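Local coordinates for citrate synthase (PDB 6ABX), which probably condenses oxaloacetate with acetyl-CoA to give citrate and CoA, a reaction of the tricarboxylic acid cycle, at residues Ser16-Asp21 / Leu27-Tyr32; Ser75-Thr80 / Gly103-Ser108; Met226-Pro231 / Asn287-Ile292. All blocks are in the same frame, centred on the assembly; numbering follows the deposited sequence.

Interaction 1 (Ser16-Asp21 / Leu27-Tyr32); sequences SITYID and LYYRGY
Arg30 sets CG beside its backbone N (chi1 -59°) and bends at chi2 (-104°), which brings its guanidinium alongside Ile17. There CG1 of Ile17 lies over one face of the group, offset toward its rim and 3.6 Å from NH2 of Arg30. At the guanidinium edge, NH1 of Arg30 comes within 3.1 Å of OG of Ser16. Outside the hairpin, NH2 donates to the carbonyl of Leu50, tying the end of the side chain to helix 43-52.

The two strands run antiparallel. The hydrogen-bonded pair Tyr19 and Tyr28 joins them through N of Tyr28 to O of Tyr19 (3.0 Å) and N of Tyr19 to O of Tyr28 (3.1 Å). The shortest backbone bond, 2.7 Å from N of Arg30 to O of Ile17, is nearly straight. On one face the two tyrosines lie side by side, CD2 of Tyr19 3.9 Å from CD1 of Tyr28, which sits at the edge of the Tyr19 ring. The ring of Tyr19 also meets Tyr356 of the second subunit.

On the other face Thr18, Ile20, Leu27 and Tyr29 line up. CD1 of Leu27 touches both CG2 of Thr18 (3.6 Å) and CG1 of Ile20. OG1 of Thr18 is hydrogen-bonded to Asp178, and OH of Tyr29 to the backbone of Met174 and Asp178.

Ile20 and Leu27 approach the oxaloacetate-binding residues His179 and Arg262, and the side chain of Ile20 is about 5 Å from the bound citrate; the arrangement is an antiparallel beta hairpin with one face beside the active site and the other reaching the dimer partner.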
# COMPACT_ATOMS: atom_id res chain seq x y z
N SER A 16 16.30 15.40 2.11
CA SER A 16 16.98 16.18 3.14
C SER A 16 16.42 15.81 4.53
O SER A 16 16.77 16.44 5.51
CB SER A 16 16.83 17.63 2.86
OG SER A 16 15.49 18.02 3.03
N ILE A 17 15.58 14.77 4.58
CA ILE A 17 14.91 14.38 5.84
C ILE A 17 15.84 13.65 6.80
O ILE A 17 15.97 14.05 7.99
CB ILE A 17 13.61 13.60 5.53
CG1 ILE A 17 12.64 14.46 4.72
CG2 ILE A 17 12.98 13.13 6.83
CD1 ILE A 17 11.48 13.69 4.16
N THR A 18 16.39 12.51 6.37
CA THR A 18 17.11 11.59 7.20
C THR A 18 18.40 11.17 6.47
O THR A 18 18.37 10.91 5.26
CB THR A 18 16.27 10.37 7.54
OG1 THR A 18 15.13 10.88 8.25
CG2 THR A 18 17.06 9.34 8.33
N TYR A 19 19.50 11.21 7.21
CA TYR A 19 20.76 10.62 6.74
C TYR A 19 21.17 9.51 7.68
O TYR A 19 21.29 9.75 8.89
CB TYR A 19 21.88 11.67 6.71
CG TYR A 19 23.21 11.09 6.34
CD1 TYR A 19 23.39 10.52 5.10
CD2 TYR A 19 24.24 11.03 7.26
CE1 TYR A 19 24.58 9.91 4.76
CE2 TYR A 19 25.45 10.43 6.93
CZ TYR A 19 25.62 9.91 5.66
OH TYR A 19 26.77 9.27 5.32
N ILE A 20 21.50 8.33 7.11
CA ILE A 20 22.05 7.21 7.83
C ILE A 20 23.53 7.07 7.48
O ILE A 20 23.83 6.99 6.27
CB ILE A 20 21.31 5.91 7.46
CG1 ILE A 20 19.81 6.01 7.76
CG2 ILE A 20 21.97 4.73 8.15
CD1 ILE A 20 18.96 4.99 7.05
N ASP A 21 24.38 7.08 8.50
CA ASP A 21 25.79 6.75 8.37
C ASP A 21 25.99 5.31 8.84
O ASP A 21 26.12 5.08 10.03
CB ASP A 21 26.66 7.75 9.12
CG ASP A 21 28.13 7.65 8.74
OD1 ASP A 21 28.58 6.51 8.40
OD2 ASP A 21 28.82 8.71 8.82
N LEU A 27 22.91 8.71 12.76
CA LEU A 27 21.57 8.93 12.20
C LEU A 27 21.21 10.38 12.50
O LEU A 27 21.38 10.80 13.62
CB LEU A 27 20.57 7.98 12.85
CG LEU A 27 19.10 8.14 12.46
CD1 LEU A 27 18.90 7.84 10.98
CD2 LEU A 27 18.28 7.17 13.31
N TYR A 28 20.75 11.08 11.47
CA TYR A 28 20.36 12.49 11.58
C TYR A 28 18.96 12.71 11.01
O TYR A 28 18.58 12.18 9.96
CB TYR A 28 21.35 13.38 10.82
CG TYR A 28 22.77 13.26 11.27
CD1 TYR A 28 23.53 12.18 10.88
CD2 TYR A 28 23.31 14.19 12.14
CE1 TYR A 28 24.84 12.03 11.31
CE2 TYR A 28 24.61 14.03 12.62
CZ TYR A 28 25.35 12.93 12.22
OH TYR A 28 26.64 12.75 12.62
N TYR A 29 18.18 13.56 11.70
CA TYR A 29 16.90 14.03 11.25
C TYR A 29 17.04 15.53 10.94
O TYR A 29 17.33 16.31 11.84
CB TYR A 29 15.82 13.88 12.32
CG TYR A 29 15.32 12.49 12.66
CD1 TYR A 29 15.59 11.37 11.91
CD2 TYR A 29 14.54 12.34 13.79
CE1 TYR A 29 15.11 10.11 12.25
CE2 TYR A 29 14.06 11.09 14.16
CZ TYR A 29 14.35 9.97 13.41
OH TYR A 29 13.82 8.74 13.79
N ARG A 30 16.88 15.90 9.68
CA ARG A 30 17.03 17.30 9.23
C ARG A 30 18.32 17.91 9.75
O ARG A 30 18.33 19.12 10.11
CB ARG A 30 15.82 18.11 9.66
CG ARG A 30 14.53 17.55 9.09
CD ARG A 30 14.02 18.39 7.95
NE ARG A 30 12.69 18.05 7.44
CZ ARG A 30 12.42 17.96 6.16
NH1 ARG A 30 13.39 18.25 5.29
NH2 ARG A 30 11.20 17.59 5.77
N GLY A 31 19.36 17.10 9.76
CA GLY A 31 20.71 17.51 10.13
C GLY A 31 21.05 17.43 11.60
O GLY A 31 22.21 17.62 11.98
N TYR A 32 20.06 17.17 12.45
CA TYR A 32 20.27 17.01 13.91
C TYR A 32 20.54 15.54 14.27
O TYR A 32 19.83 14.66 13.84
CB TYR A 32 19.05 17.52 14.68
CG TYR A 32 18.83 19.01 14.51
CD1 TYR A 32 19.57 19.90 15.26
CD2 TYR A 32 17.99 19.52 13.54
CE1 TYR A 32 19.38 21.26 15.10
CE2 TYR A 32 17.82 20.88 13.34
CZ TYR A 32 18.53 21.76 14.14
OH TYR A 32 18.37 23.13 13.98

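Interaction 2 (Ser75-Thr80 / Gly103-Ser108); sequences SEDIST and GLEDRS
At the carboxylate of Glu105, OG of Ser75 meets OE1 on its syn side, 22° out of the carboxylate plane. Its other oxygen, OE2, lies 3.6 Å from CB of Asp77. The carboxylates of Asp77 and Glu105 are steeply inclined, their planes 72° apart, and OD2 of Asp77 stays 4.1 Å from OE2 of Glu105. The Ile78 side chain crosses that of Glu105 at a slant, its CD1 3.6 Å from OE1 of Glu105.

The central bond is short, 2.7 Å between OG of Ser75 and OE1 of Glu105, with the serine as donor. Ser75 is the N-cap of helix 76-85, and the same OG accepts from the backbone N of Ile78 at 3.2 Å. The hydroxyl thus relays between the first turn of that helix and the side chain of Glu105. Its chi1 of 67° holds OG between the backbone N and the carbonyl carbon, where it can serve both partners. Glu105 spans the gap with a chain extended beyond CG, while the nearest CA atoms, those of Ser75 and Glu105, remain 8.8 Å apart.

A salt bridge from OD2 of Asp77 to Arg84 of the second subunit crosses the dimer interface. Within its own chain, Ile78 packs on Thr98 and Met101 of helix 91-105.

The carboxylates of Asp77 and Glu105 lie close together by the N-terminus of helix 76-85. Their repulsion is probably eased by the serine hydroxyl on Glu105, by the arginine of the partner subunit on Asp77, and by the positive end of the helix 76-85 dipole.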
# COMPACT_ATOMS: atom_id res chain seq x y z
N SER A 75 -13.68 8.02 15.24
CA SER A 75 -15.11 7.93 14.93
C SER A 75 -15.75 6.74 15.61
O SER A 75 -15.09 5.76 15.98
CB SER A 75 -15.35 7.88 13.44
OG SER A 75 -14.85 6.68 12.86
N GLU A 76 -17.08 6.83 15.78
CA GLU A 76 -17.82 5.70 16.33
C GLU A 76 -17.64 4.43 15.47
O GLU A 76 -17.52 3.31 16.05
CB GLU A 76 -19.30 6.08 16.46
CG GLU A 76 -19.58 6.75 17.78
CD GLU A 76 -19.59 5.81 18.98
OE1 GLU A 76 -19.85 4.60 18.79
OE2 GLU A 76 -19.35 6.29 20.11
N ASP A 77 -17.64 4.58 14.14
CA ASP A 77 -17.50 3.48 13.22
C ASP A 77 -16.17 2.77 13.49
O ASP A 77 -16.07 1.52 13.52
CB ASP A 77 -17.57 3.94 11.77
CG ASP A 77 -19.00 4.03 11.26
OD1 ASP A 77 -19.94 3.95 12.11
OD2 ASP A 77 -19.17 4.18 10.04
N ILE A 78 -15.13 3.58 13.73
CA ILE A 78 -13.76 3.02 13.88
C ILE A 78 -13.66 2.37 15.25
O ILE A 78 -13.19 1.27 15.33
CB ILE A 78 -12.66 4.06 13.61
CG1 ILE A 78 -12.56 4.30 12.10
CG2 ILE A 78 -11.32 3.65 14.18
CD1 ILE A 78 -11.68 5.44 11.69
N SER A 79 -14.17 3.04 16.30
CA SER A 79 -14.06 2.49 17.61
C SER A 79 -14.86 1.20 17.69
O SER A 79 -14.39 0.27 18.34
CB SER A 79 -14.39 3.43 18.74
OG SER A 79 -15.71 3.94 18.62
N THR A 80 -16.08 1.17 17.12
CA THR A 80 -16.87 -0.07 17.14
C THR A 80 -16.13 -1.21 16.42
O THR A 80 -16.09 -2.33 16.92
CB THR A 80 -18.30 0.11 16.61
OG1 THR A 80 -18.91 0.99 17.56
CG2 THR A 80 -19.05 -1.20 16.52
N GLY A 103 -9.43 7.46 6.07
CA GLY A 103 -9.28 8.07 4.76
C GLY A 103 -10.65 8.19 4.06
O GLY A 103 -10.97 9.21 3.48
N LEU A 104 -11.45 7.13 4.11
CA LEU A 104 -12.76 7.07 3.52
C LEU A 104 -13.65 8.14 4.16
O LEU A 104 -14.36 8.83 3.45
CB LEU A 104 -13.34 5.67 3.76
CG LEU A 104 -14.81 5.45 3.39
CD1 LEU A 104 -15.09 5.75 1.96
CD2 LEU A 104 -15.19 4.00 3.68
N GLU A 105 -13.49 8.33 5.47
CA GLU A 105 -14.33 9.24 6.24
C GLU A 105 -13.89 10.71 6.06
O GLU A 105 -14.68 11.58 6.38
CB GLU A 105 -14.37 8.81 7.72
CG GLU A 105 -15.13 7.51 7.97
CD GLU A 105 -14.94 6.75 9.29
OE1 GLU A 105 -14.41 7.34 10.24
OE2 GLU A 105 -15.31 5.52 9.38
N ASP A 106 -12.66 11.00 5.58
CA ASP A 106 -12.18 12.34 5.48
C ASP A 106 -12.38 12.85 4.05
O ASP A 106 -11.55 12.65 3.18
CB ASP A 106 -10.73 12.45 5.96
CG ASP A 106 -10.17 13.85 5.95
OD1 ASP A 106 -10.91 14.76 5.50
OD2 ASP A 106 -8.97 14.03 6.35
N ARG A 107 -13.43 13.66 3.89
CA ARG A 107 -13.86 14.13 2.58
C ARG A 107 -13.19 15.46 2.23
O ARG A 107 -13.40 15.95 1.12
CB ARG A 107 -15.39 14.17 2.54
CG ARG A 107 -16.02 12.79 2.76
CD ARG A 107 -17.43 12.62 2.20
NE ARG A 107 -18.47 13.13 3.09
CZ ARG A 107 -18.88 12.55 4.22
NH1 ARG A 107 -18.19 11.55 4.74
NH2 ARG A 107 -19.97 12.97 4.83
N SER A 108 -12.37 16.02 3.13
CA SER A 108 -11.66 17.29 2.86
C SER A 108 -10.64 17.08 1.72
O SER A 108 -10.19 15.94 1.50
CB SER A 108 -11.00 17.82 4.09
OG SER A 108 -9.91 16.98 4.43

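Interaction 3 (Met226-Pro231 / Asn287-Ile292)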
# COMPACT_ATOMS: atom_id res chain seq x y z
N MET A 226 12.32 -14.16 26.53
CA MET A 226 11.33 -14.81 27.37
C MET A 226 11.60 -16.33 27.36
O MET A 226 11.51 -16.95 28.40
CB MET A 226 9.92 -14.53 26.88
CG MET A 226 9.52 -13.10 27.14
SD MET A 226 7.89 -12.81 26.45
CE MET A 226 7.52 -11.33 27.38
N GLU A 227 11.97 -16.88 26.22
CA GLU A 227 12.25 -18.36 26.13
C GLU A 227 13.50 -18.72 26.95
O GLU A 227 13.55 -19.80 27.58
CB GLU A 227 12.38 -18.84 24.69
CG GLU A 227 11.10 -18.75 23.88
CD GLU A 227 11.24 -19.08 22.41
OE1 GLU A 227 12.39 -19.20 21.93
OE2 GLU A 227 10.20 -19.24 21.75
N ILE A 228 14.49 -17.82 27.02
CA ILE A 228 15.73 -18.05 27.77
C ILE A 228 15.36 -18.18 29.25
O ILE A 228 15.91 -19.03 29.94
CB ILE A 228 16.78 -16.96 27.49
CG1 ILE A 228 17.30 -17.04 26.06
CG2 ILE A 228 17.91 -16.94 28.51
CD1 ILE A 228 18.02 -15.83 25.62
N GLU A 229 14.44 -17.32 29.71
CA GLU A 229 13.82 -17.35 31.06
C GLU A 229 14.74 -16.82 32.16
O GLU A 229 14.32 -16.00 32.99
CB GLU A 229 13.40 -18.76 31.46
CG GLU A 229 12.14 -19.25 30.79
CD GLU A 229 11.45 -20.39 31.51
OE1 GLU A 229 10.87 -21.25 30.82
OE2 GLU A 229 11.49 -20.41 32.77
N THR A 230 15.97 -17.35 32.27
CA THR A 230 16.86 -16.96 33.33
C THR A 230 18.20 -16.53 32.75
O THR A 230 18.66 -17.10 31.75
CB THR A 230 17.11 -18.10 34.32
OG1 THR A 230 17.82 -19.11 33.61
CG2 THR A 230 15.86 -18.74 34.89
N PRO A 231 18.88 -15.53 33.34
CA PRO A 231 20.19 -15.11 32.87
C PRO A 231 21.24 -16.23 32.74
O PRO A 231 22.09 -16.17 31.80
CB PRO A 231 20.65 -14.06 33.88
CG PRO A 231 19.38 -13.57 34.56
CD PRO A 231 18.35 -14.67 34.43
N ASN A 287 21.09 -8.18 27.97
CA ASN A 287 22.43 -7.65 28.07
C ASN A 287 23.46 -8.77 27.86
O ASN A 287 24.45 -8.58 27.12
CB ASN A 287 22.61 -6.88 29.37
CG ASN A 287 21.93 -5.51 29.27
OD1 ASN A 287 21.61 -5.02 28.17
ND2 ASN A 287 21.72 -4.89 30.42
N ARG A 288 23.21 -9.92 28.49
CA ARG A 288 24.09 -11.08 28.30
C ARG A 288 24.07 -11.59 26.87
O ARG A 288 25.14 -11.89 26.31
CB ARG A 288 23.77 -12.21 29.28
CG ARG A 288 24.17 -11.91 30.71
CD ARG A 288 23.33 -12.70 31.69
NE ARG A 288 24.02 -13.15 32.89
CZ ARG A 288 24.46 -14.40 33.05
NH1 ARG A 288 24.76 -15.16 32.00
NH2 ARG A 288 24.58 -14.89 34.27
N VAL A 289 22.89 -11.67 26.23
CA VAL A 289 22.82 -12.07 24.86
C VAL A 289 23.61 -11.09 23.98
O VAL A 289 24.36 -11.49 23.06
CB VAL A 289 21.37 -12.17 24.35
CG1 VAL A 289 21.33 -12.35 22.85
CG2 VAL A 289 20.60 -13.26 25.06
N GLU A 290 23.45 -9.79 24.29
CA GLU A 290 24.14 -8.77 23.51
C GLU A 290 25.67 -8.98 23.58
O GLU A 290 26.34 -8.97 22.55
CB GLU A 290 23.74 -7.37 24.01
CG GLU A 290 24.16 -6.27 23.07
CD GLU A 290 24.53 -4.98 23.77
OE1 GLU A 290 24.70 -3.92 23.11
OE2 GLU A 290 24.73 -5.04 24.99
N GLU A 291 26.17 -9.24 24.79
CA GLU A 291 27.63 -9.42 25.05
C GLU A 291 28.19 -10.59 24.22
O GLU A 291 29.19 -10.44 23.54
CB GLU A 291 27.91 -9.68 26.53
CG GLU A 291 27.62 -8.51 27.44
CD GLU A 291 27.81 -8.75 28.94
OE1 GLU A 291 27.70 -9.92 29.40
OE2 GLU A 291 28.07 -7.75 29.66
N ILE A 292 27.49 -11.72 24.23
CA ILE A 292 27.93 -12.94 23.50
C ILE A 292 27.84 -12.72 22.00
O ILE A 292 28.74 -13.07 21.21
CB ILE A 292 27.10 -14.17 23.93
CG1 ILE A 292 27.27 -14.47 25.42
CG2 ILE A 292 27.44 -15.39 23.08
CD1 ILE A 292 26.14 -15.31 25.99
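Pro231 and Arg288 carry most of the buried surface, with Ile228 and Val289 adding a smaller apolar touch beside them. The carbonyl of Pro231 points obliquely down onto one face of the Arg288 guanidinium, with its C over the centre, 3.6 Å above the plane, and its O closer in. That O lies 3.2 Å from CZ and 2.9 Å from NH1 of Arg288. Despite the short distance, the approach is too far from the N-H direction for a hydrogen bond, so the carbonyl oxygen meets the cation from above its plane.

The proline ring takes part through CB, which lies alongside the arginine stem, 3.6 Å from NE and 3.7 Å from CD of Arg288. The chain bends at chi3 (145°), and chi4 (-101°) turns one face of the guanidinium to the proline carbonyl. NH1 forms a salt bridge with Glu235 of helix 234-243; NH2 has a long, weak ion pair with Asp232, just ahead of that helix.

Deeper in, CD1 of Ile228 meets CG2 of Val289 at 3.7 Å, the two branched side chains approaching at a slant. Ile228 closes helix 220-228, and Glu229 follows with positive phi as the chain turns toward Pro231. Val289, on helix 277-297, approaches Leu248 and Phe251, placing this apolar touch next to residues that bind acetyl-CoA.

The pairing combines a buried isoleucine-valine contact with an outer cation facing a carbonyl. Attraction between the guanidinium charge and the carbonyl dipole could favour this approach of the oxygen to the face, while the Glu235 carboxylate probably offsets much of the charge.

The three contacts follow one another along the chain, each closing before the next opens, and none touches another. Interaction 1 belongs to the small antiparallel sheet near the N-terminus, whereas interactions 2 and 3 each join parts of the mainly helical body. Centres of interactions 1 and 2 are 34 Å apart, those of 1 and 3 are 32 Å apart, and interactions 2 and 3, on opposite sides of the chain's centre, are separated by 44 Å. Interactions 1 and 2 both reach the second subunit; interaction 3 does not. Together they sample the oxaloacetate side of the active site, the dimer interface and helices that pack beside acetyl-CoA-binding residues.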